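Hypothetical protein (Pseudomonas aeruginosa, PDB 2H9F) probably isomerises methylaconitate, as a member of the PrpF family of methylaconitate isomerases. Local coordinates at residues 5-10 against 390-395; 10-15 against 23-28; 149-154 against 173-178; 235-240 against 311-316. One frame throughout, in Å; residues are numbered along the deposited sequence.

Interaction 1 of 4, residues 5-10 against 390-395; sequences PPQIRI and RVPGDA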
loop_
_atom_site.group_PDB
_atom_site.type_symbol
_atom_site.label_atom_id
_atom_site.label_comp_id
_atom_site.label_asym_id
_atom_site.label_seq_id
_atom_site.Cartn_x
_atom_site.Cartn_y
_atom_site.Cartn_z
ATOM N N PRO A 5 -1.169 -1.712 28.736
ATOM C CA PRO A 5 -2.249 -0.754 28.738
ATOM C C PRO A 5 -2.861 -0.668 27.390
ATOM O O PRO A 5 -2.284 -1.140 26.432
ATOM C CB PRO A 5 -1.554 0.557 29.094
ATOM C CG PRO A 5 -0.294 0.165 29.753
ATOM C CD PRO A 5 0.122 -1.108 29.107
ATOM N N PRO A 6 -4.032 -0.073 27.314
ATOM C CA PRO A 6 -4.683 0.064 26.052
ATOM C C PRO A 6 -3.923 1.000 25.112
ATOM O O PRO A 6 -3.077 1.740 25.520
ATOM C CB PRO A 6 -6.028 0.690 26.393
ATOM C CG PRO A 6 -6.103 0.769 27.868
ATOM C CD PRO A 6 -4.796 0.505 28.431
ATOM N N GLN A 7 -4.271 0.940 23.846
ATOM C CA GLN A 7 -3.767 1.906 22.901
ATOM C C GLN A 7 -4.299 3.282 23.248
ATOM O O GLN A 7 -5.382 3.421 23.825
ATOM C CB GLN A 7 -4.258 1.517 21.498
ATOM C CG GLN A 7 -3.738 0.153 21.007
ATOM C CD GLN A 7 -3.672 0.062 19.528
ATOM O OE1 GLN A 7 -2.672 0.405 18.956
ATOM N NE2 GLN A 7 -4.779 -0.349 18.891
ATOM N N ILE A 8 -3.550 4.284 22.814
ATOM C CA ILE A 8 -3.903 5.722 22.867
ATOM C C ILE A 8 -4.748 5.986 21.631
ATOM O O ILE A 8 -4.473 5.412 20.578
ATOM C CB ILE A 8 -2.571 6.560 22.887
ATOM C CG1 ILE A 8 -1.787 6.128 24.116
ATOM C CG2 ILE A 8 -2.753 8.028 22.969
ATOM C CD1 ILE A 8 -2.573 6.174 25.396
ATOM N N ARG A 9 -5.814 6.776 21.774
ATOM C CA ARG A 9 -6.575 7.267 20.630
ATOM C C ARG A 9 -6.213 8.742 20.368
ATOM O O ARG A 9 -6.335 9.596 21.277
ATOM C CB ARG A 9 -8.096 7.142 20.863
ATOM C CG ARG A 9 -8.668 5.807 21.446
ATOM C CD ARG A 9 -10.217 5.727 21.210
ATOM N NE ARG A 9 -10.959 6.956 21.591
ATOM C CZ ARG A 9 -12.055 7.465 20.994
ATOM N NH1 ARG A 9 -12.626 6.899 19.941
ATOM N NH2 ARG A 9 -12.590 8.581 21.468
ATOM N N ILE A 10 -5.688 9.016 19.172
ATOM C CA ILE A 10 -5.221 10.363 18.753
ATOM C C ILE A 10 -6.062 10.856 17.609
ATOM O O ILE A 10 -6.147 10.182 16.559
ATOM C CB ILE A 10 -3.695 10.396 18.392
ATOM C CG1 ILE A 10 -2.877 9.755 19.502
ATOM C CG2 ILE A 10 -3.154 11.869 18.154
ATOM C CD1 ILE A 10 -1.486 9.415 19.091
ATOM N N ARG A 390 -5.039 4.806 16.478
ATOM C CA ARG A 390 -4.555 4.153 17.698
ATOM C C ARG A 390 -3.124 3.655 17.590
ATOM O O ARG A 390 -2.703 3.138 16.563
ATOM C CB ARG A 390 -5.419 2.972 18.088
ATOM C CG ARG A 390 -6.885 3.271 18.268
ATOM C CD ARG A 390 -7.537 2.062 18.960
ATOM N NE ARG A 390 -8.896 2.337 19.316
ATOM C CZ ARG A 390 -9.677 1.545 20.035
ATOM N NH1 ARG A 390 -9.218 0.411 20.557
ATOM N NH2 ARG A 390 -10.941 1.910 20.245
ATOM N N VAL A 391 -2.362 3.867 18.658
ATOM C CA VAL A 391 -1.079 3.246 18.791
ATOM C C VAL A 391 -0.936 2.812 20.256
ATOM O O VAL A 391 -1.580 3.375 21.131
ATOM C CB VAL A 391 0.119 4.177 18.409
ATOM C CG1 VAL A 391 -0.001 4.665 16.945
ATOM C CG2 VAL A 391 0.216 5.333 19.346
ATOM N N PRO A 392 -0.065 1.832 20.517
ATOM C CA PRO A 392 0.293 1.518 21.898
ATOM C C PRO A 392 0.968 2.691 22.616
ATOM O O PRO A 392 1.821 3.375 22.053
ATOM C CB PRO A 392 1.215 0.301 21.734
ATOM C CG PRO A 392 0.787 -0.299 20.443
ATOM C CD PRO A 392 0.568 0.896 19.575
ATOM N N GLY A 393 0.608 2.890 23.884
ATOM C CA GLY A 393 1.001 4.087 24.605
ATOM C C GLY A 393 2.485 4.137 24.915
ATOM O O GLY A 393 3.041 5.196 25.132
ATOM N N ASP A 394 3.107 2.975 24.859
ATOM C CA ASP A 394 4.494 2.761 25.197
ATOM C C ASP A 394 5.360 2.831 23.947
ATOM O O ASP A 394 6.572 2.695 24.042
ATOM C CB ASP A 394 4.638 1.333 25.783
ATOM C CG ASP A 394 4.357 0.219 24.711
ATOM O OD1 ASP A 394 3.190 0.085 24.315
ATOM O OD2 ASP A 394 5.286 -0.512 24.244
ATOM N N ALA A 395 4.748 2.994 22.780
ATOM C CA ALA A 395 5.499 3.020 21.518
ATOM C C ALA A 395 6.310 4.308 21.258
ATOM O O ALA A 395 7.162 4.313 20.357
ATOM C CB ALA A 395 4.584 2.762 20.339
HETATM O O HOH W 1 -0.153 0.425 25.285
#
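The start of strand 7-17, near the N-terminus, pairs antiparallel with the end of strand 388-392, at the far end of the chain, and the join lies at the outer end of the molecule where the second subunit of the dimer packs. Two backbone hydrogen bonds fasten Ile8 to Val391: Ile8 N to Val391 O at 2.7 Å and Val391 N to Ile8 O at 3.2 Å. The alpha carbon of Arg390 adds a C-H...O contact to Ile8 O, CA to O 3.1 Å. Next along, Arg9 and Arg390 form a non-hydrogen-bonded pair and send their side chains over the same face, side by side and pointing the same way, with guanidinium planes 85° apart. Their like charges are answered by the second subunit: both arginines make salt bridges to its Glu386, and Arg390 also reaches its Glu159. Gln7 crosses the Arg390 side chain at about a right angle, its NE2 lying 3.5 Å from Arg390 CB; the same NE2 is hydrogen-bonded to Glu159 of the second subunit. On the face carrying Ile8 and Val391, CG1 of Ile8 stands beside its own backbone N (chi1 -59°) and presses tightly on Gly393, CG1 to CA 3.5 Å. Ile10 CD1 touches Val391 CG2 at 4.4 Å, and both side chains also rest on helix 39-49. Beyond the strands, a water bridges Pro5 O and Gly393 N, just where the type I turn from Pro392 to Ala395 begins. This is an antiparallel pairing of the first and last strands of the chain, with one face built into a charged dimer interface.

Interaction 2 of 4, residues 10-15 against 23-28; sequences IPATYL and VFFRLE. With SO4 (sulfate ion), chain H.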
loop_
_atom_site.group_PDB
_atom_site.type_symbol
_atom_site.label_atom_id
_atom_site.label_comp_id
_atom_site.label_asym_id
_atom_site.label_seq_id
_atom_site.Cartn_x
_atom_site.Cartn_y
_atom_site.Cartn_z
ATOM N N ILE A 10 -5.688 9.016 19.172
ATOM C CA ILE A 10 -5.221 10.363 18.753
ATOM C C ILE A 10 -6.062 10.856 17.609
ATOM O O ILE A 10 -6.147 10.182 16.559
ATOM C CB ILE A 10 -3.695 10.396 18.392
ATOM C CG1 ILE A 10 -2.877 9.755 19.502
ATOM C CG2 ILE A 10 -3.154 11.869 18.154
ATOM C CD1 ILE A 10 -1.486 9.415 19.091
ATOM N N PRO A 11 -6.767 11.983 17.825
ATOM C CA PRO A 11 -7.562 12.567 16.740
ATOM C C PRO A 11 -6.708 12.784 15.500
ATOM O O PRO A 11 -5.640 13.354 15.585
ATOM C CB PRO A 11 -8.051 13.905 17.311
ATOM C CG PRO A 11 -7.871 13.793 18.780
ATOM C CD PRO A 11 -6.811 12.791 19.047
ATOM N N ALA A 12 -7.204 12.342 14.348
ATOM C CA ALA A 12 -6.454 12.404 13.092
ATOM C C ALA A 12 -7.457 12.375 11.957
ATOM O O ALA A 12 -8.578 11.922 12.124
ATOM C CB ALA A 12 -5.520 11.188 12.885
ATOM N N THR A 13 -6.958 12.794 10.808
ATOM C CA THR A 13 -7.666 12.768 9.543
ATOM C C THR A 13 -6.714 12.194 8.495
ATOM O O THR A 13 -5.538 12.613 8.357
ATOM C CB THR A 13 -8.150 14.157 9.172
ATOM O OG1 THR A 13 -8.843 14.698 10.311
ATOM C CG2 THR A 13 -9.113 14.106 7.945
ATOM N N TYR A 14 -7.240 11.229 7.753
ATOM C CA TYR A 14 -6.467 10.597 6.721
ATOM C C TYR A 14 -6.972 11.118 5.389
ATOM O O TYR A 14 -8.140 10.940 5.035
ATOM C CB TYR A 14 -6.594 9.084 6.865
ATOM C CG TYR A 14 -5.730 8.255 5.945
ATOM C CD1 TYR A 14 -4.356 8.391 5.912
ATOM C CD2 TYR A 14 -6.296 7.336 5.099
ATOM C CE1 TYR A 14 -3.542 7.594 5.065
ATOM C CE2 TYR A 14 -5.501 6.541 4.255
ATOM C CZ TYR A 14 -4.157 6.688 4.220
ATOM O OH TYR A 14 -3.434 5.904 3.383
ATOM N N LEU A 15 -6.089 11.811 4.679
ATOM C CA LEU A 15 -6.475 12.520 3.449
ATOM C C LEU A 15 -5.587 12.090 2.304
ATOM O O LEU A 15 -4.375 11.830 2.478
ATOM C CB LEU A 15 -6.212 14.032 3.539
ATOM C CG LEU A 15 -7.038 14.949 4.420
ATOM C CD1 LEU A 15 -6.289 15.248 5.655
ATOM C CD2 LEU A 15 -7.371 16.258 3.648
ATOM N N VAL A 23 -1.432 11.094 6.961
ATOM C CA VAL A 23 -2.196 11.136 8.171
ATOM C C VAL A 23 -1.949 12.523 8.716
ATOM O O VAL A 23 -0.797 12.883 8.908
ATOM C CB VAL A 23 -1.746 10.103 9.236
ATOM C CG1 VAL A 23 -2.689 10.175 10.438
ATOM C CG2 VAL A 23 -1.686 8.676 8.674
ATOM N N PHE A 24 -3.037 13.285 8.911
ATOM C CA PHE A 24 -2.978 14.670 9.327
ATOM C C PHE A 24 -3.417 14.862 10.788
ATOM O O PHE A 24 -4.422 14.316 11.246
ATOM C CB PHE A 24 -3.832 15.559 8.412
ATOM C CG PHE A 24 -3.241 15.819 7.063
ATOM C CD1 PHE A 24 -3.117 14.801 6.120
ATOM C CD2 PHE A 24 -2.900 17.095 6.693
ATOM C CE1 PHE A 24 -2.597 15.037 4.881
ATOM C CE2 PHE A 24 -2.396 17.344 5.446
ATOM C CZ PHE A 24 -2.235 16.318 4.541
ATOM N N PHE A 25 -2.625 15.663 11.501
ATOM C CA PHE A 25 -2.909 15.995 12.876
ATOM C C PHE A 25 -2.957 17.494 13.093
ATOM O O PHE A 25 -2.122 18.203 12.566
ATOM C CB PHE A 25 -1.773 15.472 13.765
ATOM C CG PHE A 25 -1.576 14.007 13.682
ATOM C CD1 PHE A 25 -0.764 13.463 12.711
ATOM C CD2 PHE A 25 -2.219 13.161 14.578
ATOM C CE1 PHE A 25 -0.589 12.072 12.612
ATOM C CE2 PHE A 25 -2.001 11.779 14.533
ATOM C CZ PHE A 25 -1.170 11.240 13.556
ATOM N N ARG A 26 -3.877 17.958 13.934
ATOM C CA ARG A 26 -3.694 19.277 14.572
ATOM C C ARG A 26 -2.680 19.194 15.686
ATOM O O ARG A 26 -2.720 18.259 16.491
ATOM C CB ARG A 26 -4.973 19.779 15.180
ATOM C CG ARG A 26 -6.186 19.614 14.294
ATOM C CD ARG A 26 -7.375 20.357 14.821
ATOM N NE ARG A 26 -7.739 19.943 16.162
ATOM C CZ ARG A 26 -8.726 20.470 16.873
ATOM N NH1 ARG A 26 -9.470 21.453 16.377
ATOM N NH2 ARG A 26 -8.935 20.039 18.116
ATOM N N LEU A 27 -1.802 20.187 15.805
ATOM C CA LEU A 27 -0.791 20.158 16.862
ATOM C C LEU A 27 -1.394 19.930 18.257
ATOM O O LEU A 27 -0.912 19.102 19.016
ATOM C CB LEU A 27 0.036 21.445 16.845
ATOM C CG LEU A 27 1.124 21.623 17.888
ATOM C CD1 LEU A 27 2.260 20.601 17.748
ATOM C CD2 LEU A 27 1.627 23.056 17.781
ATOM N N GLU A 28 -2.466 20.641 18.567
ATOM C CA GLU A 28 -3.137 20.544 19.865
ATOM C C GLU A 28 -3.717 19.160 20.170
ATOM O O GLU A 28 -3.947 18.838 21.328
ATOM C CB GLU A 28 -4.272 21.587 19.943
ATOM C CG GLU A 28 -5.484 21.284 19.013
ATOM C CD GLU A 28 -6.454 22.490 18.809
ATOM O OE1 GLU A 28 -7.122 22.812 19.829
ATOM O OE2 GLU A 28 -6.544 23.074 17.650
HETATM S S SO4 H . -12.190 21.751 19.254
HETATM O O1 SO4 H . -12.509 21.189 17.939
HETATM O O2 SO4 H . -11.109 22.737 19.138
HETATM O O3 SO4 H . -13.390 22.403 19.778
HETATM O O4 SO4 H . -11.780 20.682 20.169
HETATM O O HOH W 2 -5.870 15.961 14.689
#
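Val23 meets Tyr14 across a non-hydrogen-bonded pair: its CG2 approaches the Tyr14 ring obliquely, 3.9 Å from CD1, while the other branch, CG1, reaches Ala12 CB on the same side of the sheet. CG1 lies anti to the backbone N (chi1 -176°), which spreads the two methyls between these partners. Phe24 follows, and the backbones grip each other here by a pair of nearly straight bonds, Phe24 N to Thr13 O at 2.6 Å and Thr13 N to Phe24 O at 3.0 Å. Its ring receives Leu15 CD1 over one face in a CH-pi contact, 3.6 Å from the centroid and offset toward the rim. Phe115 of helix 106-118 also touches both Phe24 and Leu15. Phe25 turns to the side of Val23. The edge of its ring meets Ile10 CG2, 3.8 Å from CE2, and the same CE2 has Ala12 CB as an oblique neighbour; Phe45 packs on this ring from outside the hairpin. At Arg26 direct pairing gives way to a water that accepts from Arg26 N and donates to Pro11 O. Its guanidinium makes a salt bridge through NE to Asp29 and a hydrogen bond from NH1 to Ala119 O; Glu28 OE2 over one face, by charge alone, and weak NH1 bonds to a sulfate, probably a crystallisation component, are secondary. The pairing is that of a beta hairpin, strands 7-17 and 20-26, whose strands also pair with neighbours on their outer sides.

Interaction 3 of 4, residues 149-154 against 173-178; sequences HVPVSG and AEIVLE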
loop_
_atom_site.group_PDB
_atom_site.type_symbol
_atom_site.label_atom_id
_atom_site.label_comp_id
_atom_site.label_asym_id
_atom_site.label_seq_id
_atom_site.Cartn_x
_atom_site.Cartn_y
_atom_site.Cartn_z
ATOM N N HIS A 149 -6.133 28.002 -2.713
ATOM C CA HIS A 149 -7.440 28.540 -2.966
ATOM C C HIS A 149 -8.418 27.399 -2.888
ATOM O O HIS A 149 -8.591 26.639 -3.852
ATOM C CB HIS A 149 -7.469 29.209 -4.333
ATOM C CG HIS A 149 -6.459 30.311 -4.486
ATOM N ND1 HIS A 149 -6.763 31.630 -4.257
ATOM C CD2 HIS A 149 -5.163 30.289 -4.875
ATOM C CE1 HIS A 149 -5.693 32.369 -4.469
ATOM N NE2 HIS A 149 -4.705 31.580 -4.834
ATOM N N VAL A 150 -9.062 27.266 -1.733
ATOM C CA VAL A 150 -9.855 26.092 -1.436
ATOM C C VAL A 150 -11.312 26.411 -1.604
ATOM O O VAL A 150 -11.823 27.344 -0.987
ATOM C CB VAL A 150 -9.568 25.592 0.026
ATOM C CG1 VAL A 150 -10.438 24.386 0.368
ATOM C CG2 VAL A 150 -8.143 25.249 0.177
ATOM N N PRO A 151 -12.026 25.643 -2.453
ATOM C CA PRO A 151 -13.416 25.968 -2.599
ATOM C C PRO A 151 -14.237 25.543 -1.413
ATOM O O PRO A 151 -13.920 24.540 -0.759
ATOM C CB PRO A 151 -13.820 25.183 -3.855
ATOM C CG PRO A 151 -12.931 23.982 -3.824
ATOM C CD PRO A 151 -11.640 24.481 -3.274
ATOM N N VAL A 152 -15.317 26.277 -1.191
ATOM C CA VAL A 152 -16.145 26.172 -0.007
ATOM C C VAL A 152 -17.618 26.262 -0.424
ATOM O O VAL A 152 -18.000 27.128 -1.230
ATOM C CB VAL A 152 -15.815 27.283 0.983
ATOM C CG1 VAL A 152 -16.851 27.342 2.133
ATOM C CG2 VAL A 152 -14.370 27.144 1.499
ATOM N N SER A 153 -18.426 25.350 0.098
ATOM C CA SER A 153 -19.900 25.346 -0.064
ATOM C C SER A 153 -20.535 25.063 1.280
ATOM O O SER A 153 -20.125 24.137 1.976
ATOM C CB SER A 153 -20.401 24.225 -0.985
ATOM O OG SER A 153 -19.727 24.242 -2.215
ATOM N N GLY A 154 -21.527 25.860 1.652
ATOM C CA GLY A 154 -22.214 25.668 2.905
ATOM C C GLY A 154 -21.276 25.861 4.062
ATOM O O GLY A 154 -21.445 25.232 5.093
ATOM N N ALA A 173 -12.785 18.218 -6.577
ATOM C CA ALA A 173 -12.838 19.655 -6.759
ATOM C C ALA A 173 -11.428 20.171 -6.932
ATOM O O ALA A 173 -10.475 19.670 -6.308
ATOM C CB ALA A 173 -13.484 20.272 -5.536
ATOM N N GLU A 174 -11.287 21.196 -7.760
ATOM C CA GLU A 174 -9.979 21.780 -8.067
ATOM C C GLU A 174 -9.563 22.721 -6.966
ATOM O O GLU A 174 -10.375 23.510 -6.478
ATOM C CB GLU A 174 -10.061 22.524 -9.414
ATOM C CG GLU A 174 -8.780 23.153 -9.822
ATOM C CD GLU A 174 -8.861 23.834 -11.188
ATOM O OE1 GLU A 174 -9.968 23.880 -11.774
ATOM O OE2 GLU A 174 -7.809 24.273 -11.710
ATOM N N ILE A 175 -8.328 22.565 -6.513
ATOM C CA ILE A 175 -7.690 23.497 -5.589
ATOM C C ILE A 175 -6.487 24.047 -6.334
ATOM O O ILE A 175 -5.574 23.310 -6.695
ATOM C CB ILE A 175 -7.195 22.812 -4.310
ATOM C CG1 ILE A 175 -8.396 22.261 -3.535
ATOM C CG2 ILE A 175 -6.460 23.798 -3.428
ATOM C CD1 ILE A 175 -8.081 21.285 -2.361
ATOM N N VAL A 176 -6.481 25.347 -6.583
ATOM C CA VAL A 176 -5.336 26.006 -7.196
ATOM C C VAL A 176 -4.348 26.375 -6.086
ATOM O O VAL A 176 -4.746 26.933 -5.070
ATOM C CB VAL A 176 -5.805 27.310 -7.922
ATOM C CG1 VAL A 176 -4.630 28.124 -8.420
ATOM C CG2 VAL A 176 -6.793 26.975 -9.048
ATOM N N LEU A 177 -3.068 26.061 -6.294
ATOM C CA LEU A 177 -2.017 26.388 -5.364
ATOM C C LEU A 177 -1.096 27.412 -5.970
ATOM O O LEU A 177 -0.785 27.304 -7.154
ATOM C CB LEU A 177 -1.177 25.140 -5.039
ATOM C CG LEU A 177 -1.853 23.906 -4.413
ATOM C CD1 LEU A 177 -0.887 22.714 -4.435
ATOM C CD2 LEU A 177 -2.362 24.195 -2.987
ATOM N N GLU A 178 -0.622 28.364 -5.156
ATOM C CA GLU A 178 0.407 29.312 -5.555
ATOM C C GLU A 178 1.583 29.199 -4.599
ATOM O O GLU A 178 1.436 29.456 -3.418
ATOM C CB GLU A 178 -0.060 30.786 -5.504
ATOM C CG GLU A 178 -1.405 31.042 -6.068
ATOM C CD GLU A 178 -1.723 32.540 -6.219
ATOM O OE1 GLU A 178 -1.122 33.381 -5.536
ATOM O OE2 GLU A 178 -2.586 32.858 -7.058
HETATM O O HOH W 3 -9.266 26.860 -6.418
#
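His149 and Val176 supply the one direct backbone hydrogen bond between the two segments of this antiparallel pairing, His149 N to Val176 O, 2.9 Å long and almost straight at 174°. The reciprocal link is made by water, which donates to His149 O at 2.7 Å and accepts from Val176 N at 3.2 Å, so these two segments are linked by one bond and one bridge. Apolar contacts gather toward the start of 173-178. Pro151 crosses the Ile175 side chain at about a right angle, with its CD 3.9 Å from Ile175 CG1, and its CG faces Ala173 CB at 4.1 Å. Ile175 places its branches differently: CG1 goes to the proline, whereas CG2, anti to the backbone N, lies against His149 O and touches Val150 CG2 at 4.2 Å. The polar side-chain contact is between His149 and Glu178. The imidazole meets Val176 O and Glu178 CG at its edge, while Glu178 OE2 comes obliquely to 3.3 Å from His149 NE2, the ring and carboxylate planes being 61° apart. The other carboxylate oxygen, OE1, has a long, weak ion pair with Lys374 of strand 369-386, the next strand beyond 175-180. Nearness to the carboxylate would tend to stabilise a protonated imidazole, and Lys374 may in turn temper the charge on Glu178; a water completes the backbone pairing at this point.

Interaction 4 of 4, residues 235-240 against 311-316; sequences ELREEI and GKLHHA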
loop_
_atom_site.group_PDB
_atom_site.type_symbol
_atom_site.label_atom_id
_atom_site.label_comp_id
_atom_site.label_asym_id
_atom_site.label_seq_id
_atom_site.Cartn_x
_atom_site.Cartn_y
_atom_site.Cartn_z
ATOM N N GLU A 235 3.188 14.235 -31.414
ATOM C CA GLU A 235 3.621 12.850 -31.341
ATOM C C GLU A 235 3.303 12.158 -30.012
ATOM O O GLU A 235 3.449 12.751 -28.929
ATOM C CB GLU A 235 5.117 12.770 -31.595
ATOM C CG GLU A 235 5.547 12.912 -33.065
ATOM C CD GLU A 235 5.628 14.346 -33.578
ATOM O OE1 GLU A 235 5.512 15.284 -32.748
ATOM O OE2 GLU A 235 5.831 14.494 -34.818
ATOM N N LEU A 236 2.891 10.894 -30.094
ATOM C CA LEU A 236 2.665 10.065 -28.915
ATOM C C LEU A 236 3.850 9.121 -28.658
ATOM O O LEU A 236 4.820 9.082 -29.413
ATOM C CB LEU A 236 1.390 9.241 -29.088
ATOM C CG LEU A 236 0.124 10.015 -29.435
ATOM C CD1 LEU A 236 -0.977 9.024 -29.771
ATOM C CD2 LEU A 236 -0.276 10.977 -28.297
ATOM N N ARG A 237 3.781 8.365 -27.575
ATOM C CA ARG A 237 4.923 7.565 -27.183
ATOM C C ARG A 237 5.304 6.529 -28.216
ATOM O O ARG A 237 6.472 6.366 -28.526
ATOM C CB ARG A 237 4.665 6.905 -25.850
ATOM C CG ARG A 237 4.799 7.869 -24.705
ATOM C CD ARG A 237 4.751 7.141 -23.385
ATOM N NE ARG A 237 3.520 6.382 -23.284
ATOM C CZ ARG A 237 3.308 5.370 -22.443
ATOM N NH1 ARG A 237 4.235 4.974 -21.568
ATOM N NH2 ARG A 237 2.134 4.765 -22.473
ATOM N N GLU A 238 4.322 5.833 -28.771
ATOM C CA GLU A 238 4.654 4.752 -29.672
ATOM C C GLU A 238 5.501 5.187 -30.876
ATOM O O GLU A 238 6.332 4.425 -31.358
ATOM C CB GLU A 238 3.399 4.039 -30.139
ATOM C CG GLU A 238 3.676 2.716 -30.812
ATOM C CD GLU A 238 2.409 2.059 -31.404
ATOM O OE1 GLU A 238 1.292 2.578 -31.142
ATOM O OE2 GLU A 238 2.537 1.036 -32.132
ATOM N N GLU A 239 5.311 6.402 -31.373
ATOM C CA GLU A 239 6.023 6.798 -32.592
ATOM C C GLU A 239 7.421 7.322 -32.306
ATOM O O GLU A 239 8.163 7.613 -33.232
ATOM C CB GLU A 239 5.214 7.761 -33.489
ATOM C CG GLU A 239 4.767 9.019 -32.849
ATOM C CD GLU A 239 3.667 9.767 -33.631
ATOM O OE1 GLU A 239 3.981 10.402 -34.678
ATOM O OE2 GLU A 239 2.506 9.744 -33.141
ATOM N N ILE A 240 7.806 7.403 -31.040
ATOM C CA ILE A 240 9.161 7.845 -30.717
ATOM C C ILE A 240 9.935 6.771 -29.962
ATOM O O ILE A 240 11.056 6.422 -30.327
ATOM C CB ILE A 240 9.154 9.119 -29.905
ATOM C CG1 ILE A 240 8.563 10.270 -30.723
ATOM C CG2 ILE A 240 10.594 9.483 -29.508
ATOM C CD1 ILE A 240 8.520 11.637 -30.003
ATOM N N GLY A 311 15.453 9.286 -21.231
ATOM C CA GLY A 311 15.662 8.732 -22.563
ATOM C C GLY A 311 14.411 8.266 -23.271
ATOM O O GLY A 311 14.492 7.611 -24.313
ATOM N N LYS A 312 13.244 8.580 -22.723
ATOM C CA LYS A 312 11.986 8.162 -23.338
ATOM C C LYS A 312 10.948 9.280 -23.283
ATOM O O LYS A 312 10.929 10.073 -22.350
ATOM C CB LYS A 312 11.444 6.945 -22.605
ATOM C CG LYS A 312 12.274 5.640 -22.770
ATOM C CD LYS A 312 12.102 4.994 -24.157
ATOM C CE LYS A 312 12.825 3.632 -24.275
ATOM N NZ LYS A 312 11.921 2.449 -24.055
ATOM N N LEU A 313 10.077 9.360 -24.287
ATOM C CA LEU A 313 8.980 10.329 -24.246
ATOM C C LEU A 313 8.079 10.023 -23.038
ATOM O O LEU A 313 7.631 8.879 -22.870
ATOM C CB LEU A 313 8.116 10.240 -25.535
ATOM C CG LEU A 313 7.157 11.414 -25.739
ATOM C CD1 LEU A 313 7.924 12.722 -25.922
ATOM C CD2 LEU A 313 6.267 11.126 -26.931
ATOM N N HIS A 314 7.834 11.030 -22.196
ATOM C CA HIS A 314 6.939 10.901 -21.041
ATOM C C HIS A 314 5.473 10.874 -21.487
ATOM O O HIS A 314 5.125 11.525 -22.448
ATOM C CB HIS A 314 7.183 12.047 -20.086
ATOM C CG HIS A 314 6.616 11.832 -18.720
ATOM N ND1 HIS A 314 5.288 12.041 -18.424
ATOM C CD2 HIS A 314 7.208 11.451 -17.561
ATOM C CE1 HIS A 314 5.079 11.787 -17.147
ATOM N NE2 HIS A 314 6.231 11.438 -16.597
ATOM N N HIS A 315 4.627 10.114 -20.781
ATOM C CA HIS A 315 3.208 9.889 -21.150
ATOM C C HIS A 315 2.302 11.094 -20.921
ATOM O O HIS A 315 1.180 11.171 -21.467
ATOM C CB HIS A 315 2.601 8.667 -20.375
ATOM C CG HIS A 315 2.198 8.962 -18.947
ATOM N ND1 HIS A 315 3.113 9.085 -17.912
ATOM C CD2 HIS A 315 0.977 9.163 -18.389
ATOM C CE1 HIS A 315 2.468 9.354 -16.785
ATOM N NE2 HIS A 315 1.171 9.411 -17.049
ATOM N N ALA A 316 2.749 11.986 -20.060
ATOM C CA ALA A 316 2.020 13.181 -19.728
ATOM C C ALA A 316 3.085 14.291 -19.516
ATOM O O ALA A 316 3.783 14.667 -20.454
ATOM C CB ALA A 316 1.171 12.921 -18.489
#
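Leu313 is the side chain round which this contact closes, pointing toward the 235-240 segment. Its CG stands anti to the backbone N (chi1 -166°), and this carries CD2 in among the backbone carbonyls of the facing loop: CD2 is 3.5 Å from Leu236 O and 3.8 Å from Glu235 O. The same methyl meets Ile240 CD1 at 3.8 Å, the two side chains crossing at about a right angle, so one leucine branch touches both the loop and the short helical turn that follows it. Arg237 covers the other flank. Its aliphatic part runs obliquely past Leu313, with CD 3.4 Å from Leu313 O and CG 4.2 Å from Leu313 CB. A bend at chi3 (-57°) then turns the guanidinium alongside His315, whose CB lies over one face of the group, 3.8 Å from Arg237 NE and offset toward the rim. The two side chains point the same way, but the guanidinium and imidazole planes are 62° apart and do not stack; His315 NE2 instead has a weak hydrogen bond to Asp166. No hydrogen bond joins the two segments directly. Within 235-240, the Glu239 carboxylate turns back to accept from Leu236 N at 3.3 Å, OE2 being approached from above the carboxylate plane. Neighbouring elements complete the setting: the side-chain OD1 of Asn241, just after Ile240, accepts from Leu313 N, Ile240 also packs on helix 244-260 and on Phe281 of strand 278-283, and His314 is hydrogen-bonded through its backbone to Ala307 of strand 303-309.

In the fold
Interactions 1 and 2 share Ile10 and strand 7-17, which pairs with 388-392 in the first and with 20-26 in the second. Their centres are about 15 Å apart, yet their settings differ: interaction 2 is buried and largely aromatic and aliphatic, whereas interaction 1 is only partly buried and puts its arginines against acids of the second subunit. Interaction 3 is also partly buried and mixes an apolar cluster with a histidine lying close to a glutamate and a water bridge. Interaction 4, about 50 Å from interaction 1 between centres, joins a loop and helical turn to a short strand without a direct hydrogen bond; it too is partly buried, with Leu313 and Ile240 inside and Arg237 exposed.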